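Local coordinates for hypothetical protein, haloacid dehalogenase-like hydrolase (Bacillus subtilis, PDB 1NRW), which dephosphorylates phosphorylated five- and six-carbon sugars and nucleoside monophosphates in vitro, and flavin mononucleotide less well, as a magnesium-dependent phosphatase of the haloacid dehalogenase superfamily, at residues A[70-75]-A[218-223]; A[235-240]-A[245-250]. All coordinates share one frame; numbering follows the deposited sequence.

Contact 1: A[70-75]-A[218-223]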
loop_
_atom_site.group_PDB
_atom_site.type_symbol
_atom_site.label_atom_id
_atom_site.label_comp_id
_atom_site.label_asym_id
_atom_site.label_seq_id
_atom_site.Cartn_x
_atom_site.Cartn_y
_atom_site.Cartn_z
ATOM N N ALA A 70 7.848 -1.872 -4.381
ATOM C CA ALA A 70 8.517 -1.988 -5.672
ATOM C C ALA A 70 9.098 -0.645 -6.102
ATOM O O ALA A 70 10.024 -0.592 -6.914
ATOM C CB ALA A 70 7.530 -2.482 -6.736
ATOM N N VAL A 71 8.555 0.439 -5.555
ATOM C CA VAL A 71 9.003 1.779 -5.922
ATOM C C VAL A 71 9.304 2.687 -4.730
ATOM O O VAL A 71 8.580 2.686 -3.730
ATOM C CB VAL A 71 7.938 2.470 -6.818
ATOM C CG1 VAL A 71 8.415 3.847 -7.245
ATOM C CG2 VAL A 71 7.643 1.603 -8.032
ATOM N N ILE A 72 10.381 3.465 -4.842
ATOM C CA ILE A 72 10.770 4.394 -3.783
ATOM C C ILE A 72 11.093 5.771 -4.363
ATOM O O ILE A 72 11.852 5.881 -5.330
ATOM C CB ILE A 72 12.026 3.915 -3.016
ATOM C CG1 ILE A 72 11.811 2.511 -2.451
ATOM C CG2 ILE A 72 12.359 4.909 -1.911
ATOM C CD1 ILE A 72 13.007 1.975 -1.673
ATOM N N HIS A 73 10.507 6.813 -3.770
ATOM C CA HIS A 73 10.742 8.200 -4.173
ATOM C C HIS A 73 11.102 8.992 -2.916
ATOM O O HIS A 73 10.681 8.633 -1.807
ATOM C CB HIS A 73 9.485 8.846 -4.785
ATOM C CG HIS A 73 9.197 8.439 -6.197
ATOM N ND1 HIS A 73 8.450 7.327 -6.519
ATOM C CD2 HIS A 73 9.526 9.025 -7.374
ATOM C CE1 HIS A 73 8.325 7.247 -7.832
ATOM N NE2 HIS A 73 8.968 8.266 -8.374
ATOM N N ASP A 74 11.875 10.062 -3.078
ATOM C CA ASP A 74 12.223 10.883 -1.930
ATOM C C ASP A 74 11.153 11.970 -1.782
ATOM O O ASP A 74 10.218 12.034 -2.587
ATOM C CB ASP A 74 13.646 11.466 -2.068
ATOM C CG ASP A 74 13.738 12.658 -3.003
ATOM O OD1 ASP A 74 12.713 13.119 -3.554
ATOM O OD2 ASP A 74 14.880 13.148 -3.177
ATOM N N PRO A 75 11.265 12.824 -0.753
ATOM C CA PRO A 75 10.281 13.891 -0.520
ATOM C C PRO A 75 9.973 14.817 -1.697
ATOM O O PRO A 75 8.841 15.283 -1.846
ATOM C CB PRO A 75 10.873 14.641 0.668
ATOM C CG PRO A 75 11.537 13.549 1.440
ATOM C CD PRO A 75 12.253 12.792 0.340
ATOM N N GLY A 218 8.666 -4.332 3.708
ATOM C CA GLY A 218 9.799 -4.555 4.591
ATOM C C GLY A 218 11.142 -4.437 3.885
ATOM O O GLY A 218 12.068 -3.834 4.412
ATOM N N GLN A 219 11.259 -5.007 2.691
ATOM C CA GLN A 219 12.517 -4.927 1.954
ATOM C C GLN A 219 12.819 -3.503 1.496
ATOM O O GLN A 219 13.977 -3.086 1.468
ATOM C CB GLN A 219 12.489 -5.874 0.751
ATOM C CG GLN A 219 12.539 -7.340 1.143
ATOM C CD GLN A 219 12.398 -8.265 -0.045
ATOM O OE1 GLN A 219 11.284 -8.582 -0.482
ATOM N NE2 GLN A 219 13.529 -8.691 -0.588
ATOM N N ALA A 220 11.777 -2.756 1.140
ATOM C CA ALA A 220 11.952 -1.377 0.703
ATOM C C ALA A 220 12.431 -0.538 1.883
ATOM O O ALA A 220 13.262 0.358 1.724
ATOM C CB ALA A 220 10.631 -0.820 0.154
ATOM N N LEU A 221 11.895 -0.826 3.067
ATOM C CA LEU A 221 12.289 -0.109 4.269
ATOM C C LEU A 221 13.772 -0.383 4.545
ATOM O O LEU A 221 14.534 0.537 4.830
ATOM C CB LEU A 221 11.434 -0.551 5.463
ATOM C CG LEU A 221 11.752 0.063 6.833
ATOM C CD1 LEU A 221 11.826 1.583 6.725
ATOM C CD2 LEU A 221 10.682 -0.356 7.839
ATOM N N LYS A 222 14.181 -1.645 4.439
ATOM C CA LYS A 222 15.578 -1.994 4.681
ATOM C C LYS A 222 16.492 -1.319 3.663
ATOM O O LYS A 222 17.570 -0.827 4.004
ATOM C CB LYS A 222 15.774 -3.509 4.607
ATOM C CG LYS A 222 15.085 -4.291 5.710
ATOM C CD LYS A 222 15.420 -5.770 5.575
ATOM C CE LYS A 222 14.704 -6.616 6.605
ATOM N NZ LYS A 222 15.023 -8.063 6.399
ATOM N N ARG A 223 16.050 -1.300 2.412
ATOM C CA ARG A 223 16.804 -0.695 1.324
ATOM C C ARG A 223 17.052 0.789 1.604
ATOM O O ARG A 223 18.162 1.297 1.421
ATOM C CB ARG A 223 16.013 -0.862 0.020
ATOM C CG ARG A 223 16.771 -0.576 -1.250
ATOM C CD ARG A 223 15.837 -0.682 -2.450
ATOM N NE ARG A 223 15.203 -1.995 -2.559
ATOM C CZ ARG A 223 15.836 -3.104 -2.931
ATOM N NH1 ARG A 223 17.127 -3.063 -3.233
ATOM N NH2 ARG A 223 15.176 -4.253 -3.014
#
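R223 meets I72 through the aliphatic part of its side chain and not through its flat guanidinium group: arginine CD lies 4.0 Å from isoleucine CD1, while beyond the bend at chi3 (-58°) the planar end leads off from the isoleucine. The other flat group involved is the peptide of A220, whose O comes 3.8 Å from I72 CD1; the methyl is tilted out of the peptide plane and touches the carbonyl by van der Waals contact. The ring of H73 stacks on that of H48, well away from the helix. This is sheet-to-helix packing in the Rossmann-like core of a haloacid dehalogenase phosphatase. Strand 71-73 belongs to the antiparallel extension of the central sheet, and helix 217-227 lies against one side of it.

Isoleucine suits the strand because its branched CB is at home in an extended backbone and its longer branch reaches the helix. CG1 stands anti to the carbonyl carbon (chi1 -56°) and chi2 is fully extended (-180°), which stretches the chain away from the strand backbone and puts CD1 against the helix. The main chain of I72 is hydrogen-bonded to Y80 and H81 of the next strand. One step earlier, A70 and V71 both face S66 in a classic beta bulge. On the helix, A220 has only a methyl, so the backbone can come close to the strand; the same methyl also touches I65. R223 is partly exposed, and a long arginine suits this place because its methylenes cover I72 while NH2 makes a weak hydrogen bond to K214 O. K217, which binds phosphate, lies just before this segment. I72 CD1 rests 4.1 Å from A220 CB.

Contact 2: A[235-240]-A[245-250]. With CA (calcium ion), chain D.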
loop_
_atom_site.group_PDB
_atom_site.type_symbol
_atom_site.label_atom_id
_atom_site.label_comp_id
_atom_site.label_asym_id
_atom_site.label_seq_id
_atom_site.Cartn_x
_atom_site.Cartn_y
_atom_site.Cartn_z
ATOM N N THR A 235 14.693 2.336 13.668
ATOM C CA THR A 235 13.574 2.538 12.755
ATOM C C THR A 235 12.310 1.950 13.372
ATOM O O THR A 235 12.373 0.980 14.133
ATOM C CB THR A 235 13.801 1.842 11.393
ATOM O OG1 THR A 235 13.790 0.418 11.568
ATOM C CG2 THR A 235 15.126 2.269 10.786
ATOM N N ALA A 236 11.169 2.546 13.043
ATOM C CA ALA A 236 9.878 2.072 13.528
ATOM C C ALA A 236 8.943 2.027 12.322
ATOM O O ALA A 236 9.128 2.782 11.366
ATOM C CB ALA A 236 9.321 3.019 14.585
ATOM N N ALA A 237 7.959 1.137 12.360
ATOM C CA ALA A 237 6.988 1.014 11.269
ATOM C C ALA A 237 5.624 0.766 11.893
ATOM O O ALA A 237 5.504 0.023 12.874
ATOM C CB ALA A 237 7.362 -0.141 10.351
ATOM N N VAL A 238 4.598 1.393 11.330
ATOM C CA VAL A 238 3.245 1.253 11.854
ATOM C C VAL A 238 2.272 0.917 10.723
ATOM O O VAL A 238 2.396 1.442 9.616
ATOM C CB VAL A 238 2.813 2.562 12.584
ATOM C CG1 VAL A 238 2.847 3.750 11.624
ATOM C CG2 VAL A 238 1.439 2.400 13.186
ATOM N N GLY A 239 1.323 0.026 11.001
ATOM C CA GLY A 239 0.350 -0.365 9.989
ATOM C C GLY A 239 -0.817 -1.143 10.573
ATOM O O GLY A 239 -0.800 -1.491 11.758
ATOM N N ASP A 240 -1.822 -1.433 9.744
ATOM C CA ASP A 240 -3.010 -2.164 10.188
ATOM C C ASP A 240 -3.282 -3.427 9.380
ATOM O O ASP A 240 -3.907 -4.361 9.875
ATOM C CB ASP A 240 -4.256 -1.279 10.064
ATOM C CG ASP A 240 -4.591 -0.954 8.617
ATOM O OD1 ASP A 240 -3.675 -0.499 7.919
ATOM O OD2 ASP A 240 -5.749 -1.151 8.174
ATOM N N LYS A 245 2.953 -6.516 7.399
ATOM C CA LYS A 245 3.674 -7.470 8.236
ATOM C C LYS A 245 5.190 -7.412 8.076
ATOM O O LYS A 245 5.920 -7.274 9.064
ATOM C CB LYS A 245 3.176 -8.890 7.960
ATOM C CG LYS A 245 3.824 -9.963 8.821
ATOM C CD LYS A 245 3.241 -11.332 8.499
ATOM C CE LYS A 245 4.001 -12.442 9.202
ATOM N NZ LYS A 245 3.952 -12.297 10.680
ATOM N N SER A 246 5.664 -7.497 6.839
ATOM C CA SER A 246 7.101 -7.477 6.591
ATOM C C SER A 246 7.808 -6.214 7.066
ATOM O O SER A 246 8.971 -6.283 7.472
ATOM C CB SER A 246 7.400 -7.711 5.102
ATOM O OG SER A 246 6.923 -6.656 4.282
HETATM N N MSE A 247 7.145 -5.059 7.038
HETATM C CA MSE A 247 7.855 -3.873 7.493
HETATM C C MSE A 247 7.869 -3.764 9.015
HETATM O O MSE A 247 8.819 -3.226 9.579
HETATM C CB MSE A 247 7.339 -2.591 6.819
HETATM C CG MSE A 247 6.083 -1.978 7.356
HETATM SE SE MSE A 247 5.861 -0.242 6.482
HETATM C CE MSE A 247 3.978 -0.020 6.855
ATOM N N LEU A 248 6.844 -4.285 9.688
ATOM C CA LEU A 248 6.861 -4.270 11.151
ATOM C C LEU A 248 7.982 -5.212 11.584
ATOM O O LEU A 248 8.720 -4.925 12.528
ATOM C CB LEU A 248 5.538 -4.761 11.742
ATOM C CG LEU A 248 4.494 -3.689 12.075
ATOM C CD1 LEU A 248 3.950 -3.085 10.780
ATOM C CD2 LEU A 248 3.366 -4.309 12.899
ATOM N N GLU A 249 8.111 -6.334 10.882
ATOM C CA GLU A 249 9.152 -7.310 11.198
ATOM C C GLU A 249 10.540 -6.730 10.943
ATOM O O GLU A 249 11.472 -6.962 11.717
ATOM C CB GLU A 249 8.963 -8.579 10.358
ATOM C CG GLU A 249 7.629 -9.276 10.569
ATOM C CD GLU A 249 7.460 -10.505 9.688
ATOM O OE1 GLU A 249 7.717 -10.409 8.469
ATOM O OE2 GLU A 249 7.062 -11.565 10.214
ATOM N N ALA A 250 10.677 -5.963 9.867
ATOM C CA ALA A 250 11.961 -5.364 9.520
ATOM C C ALA A 250 12.384 -4.243 10.466
ATOM O O ALA A 250 13.565 -4.120 10.796
ATOM C CB ALA A 250 11.920 -4.843 8.087
HETATM CA CA CA D . -3.414 -0.509 5.432
HETATM O O HOH W 1 -5.877 -0.872 5.399
#
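A237 and M247, modelled as selenomethionine, supply the apolar core of the contact. A237 CB lies 3.7 Å from M247 CG and 3.5 Å from the carbonyl O of M247, so the alanine methyl rests directly on the helix backbone; a residue this small suits a strand that a helix covers closely. M247 has CG between its backbone N and carbonyl carbon (chi1 80°), and the chain runs extended from there, taking selenium and CE obliquely to the strand, toward its G239 end.

Methyl-to-backbone contacts come next. M247 CE stops 3.5 Å from V238 O, and L248 CD1 lies 4.1 Å from G239 N. With no side chain on G239, both flexible apolar chains can settle against the strand's main chain. L248 CG also touches A237 O. No hydrogen bond joins the two segments, so van der Waals contact carries the union.

Ionic and metal bonds lie within or beyond the segments. On the helix surface K245 NZ forms a salt bridge with E249 OE2 at 3.2 Å, one turn on, its hydrogen bond being weak. Just past the strand's C-terminal end D240 OD1 binds the calcium ion at 2.5 Å, with D10, D12, S241 and a water among the other ligands; magnesium is inferred to bind here in the working enzyme. That water also donates to D240 OD2 at 2.8 Å, and T14 OG1 hydrogen-bonds OD1, which should help to fix the carboxylate's rotation.

Strand 235-239 and helix 245-250 open a beta-alpha-beta unit and run nearly antiparallel (154°). Strands 6-10 and 253-256 flank the strand within the sheet, M247 touching A8 and D10, the probable nucleophile. Helices 217-227 and 262-267 pack beside helix 245-250, M247 touching K217 and L221 and L248 touching I264.

How the contacts relate
Both contacts press a helix onto the same mixed sheet, and both are largely buried. Contact 1 serves the antiparallel extension near one end of the sheet, joins segments far apart in sequence and relies on a single isoleucine, with a partly exposed arginine beside it. Contact 2 is local in sequence, buries about twice the surface and lies on a central parallel strand, just past whose end comes a metal ligand. Their helices are neighbours: the backbone N of G218 probably hydrogen-bonds S246 OG, and K222 CE packs on A250 CB. Apolar contact rules both interfaces, and the charged pairs near each lie outside the apolar meeting of the segments; contact 2 alone holds a metal ligand.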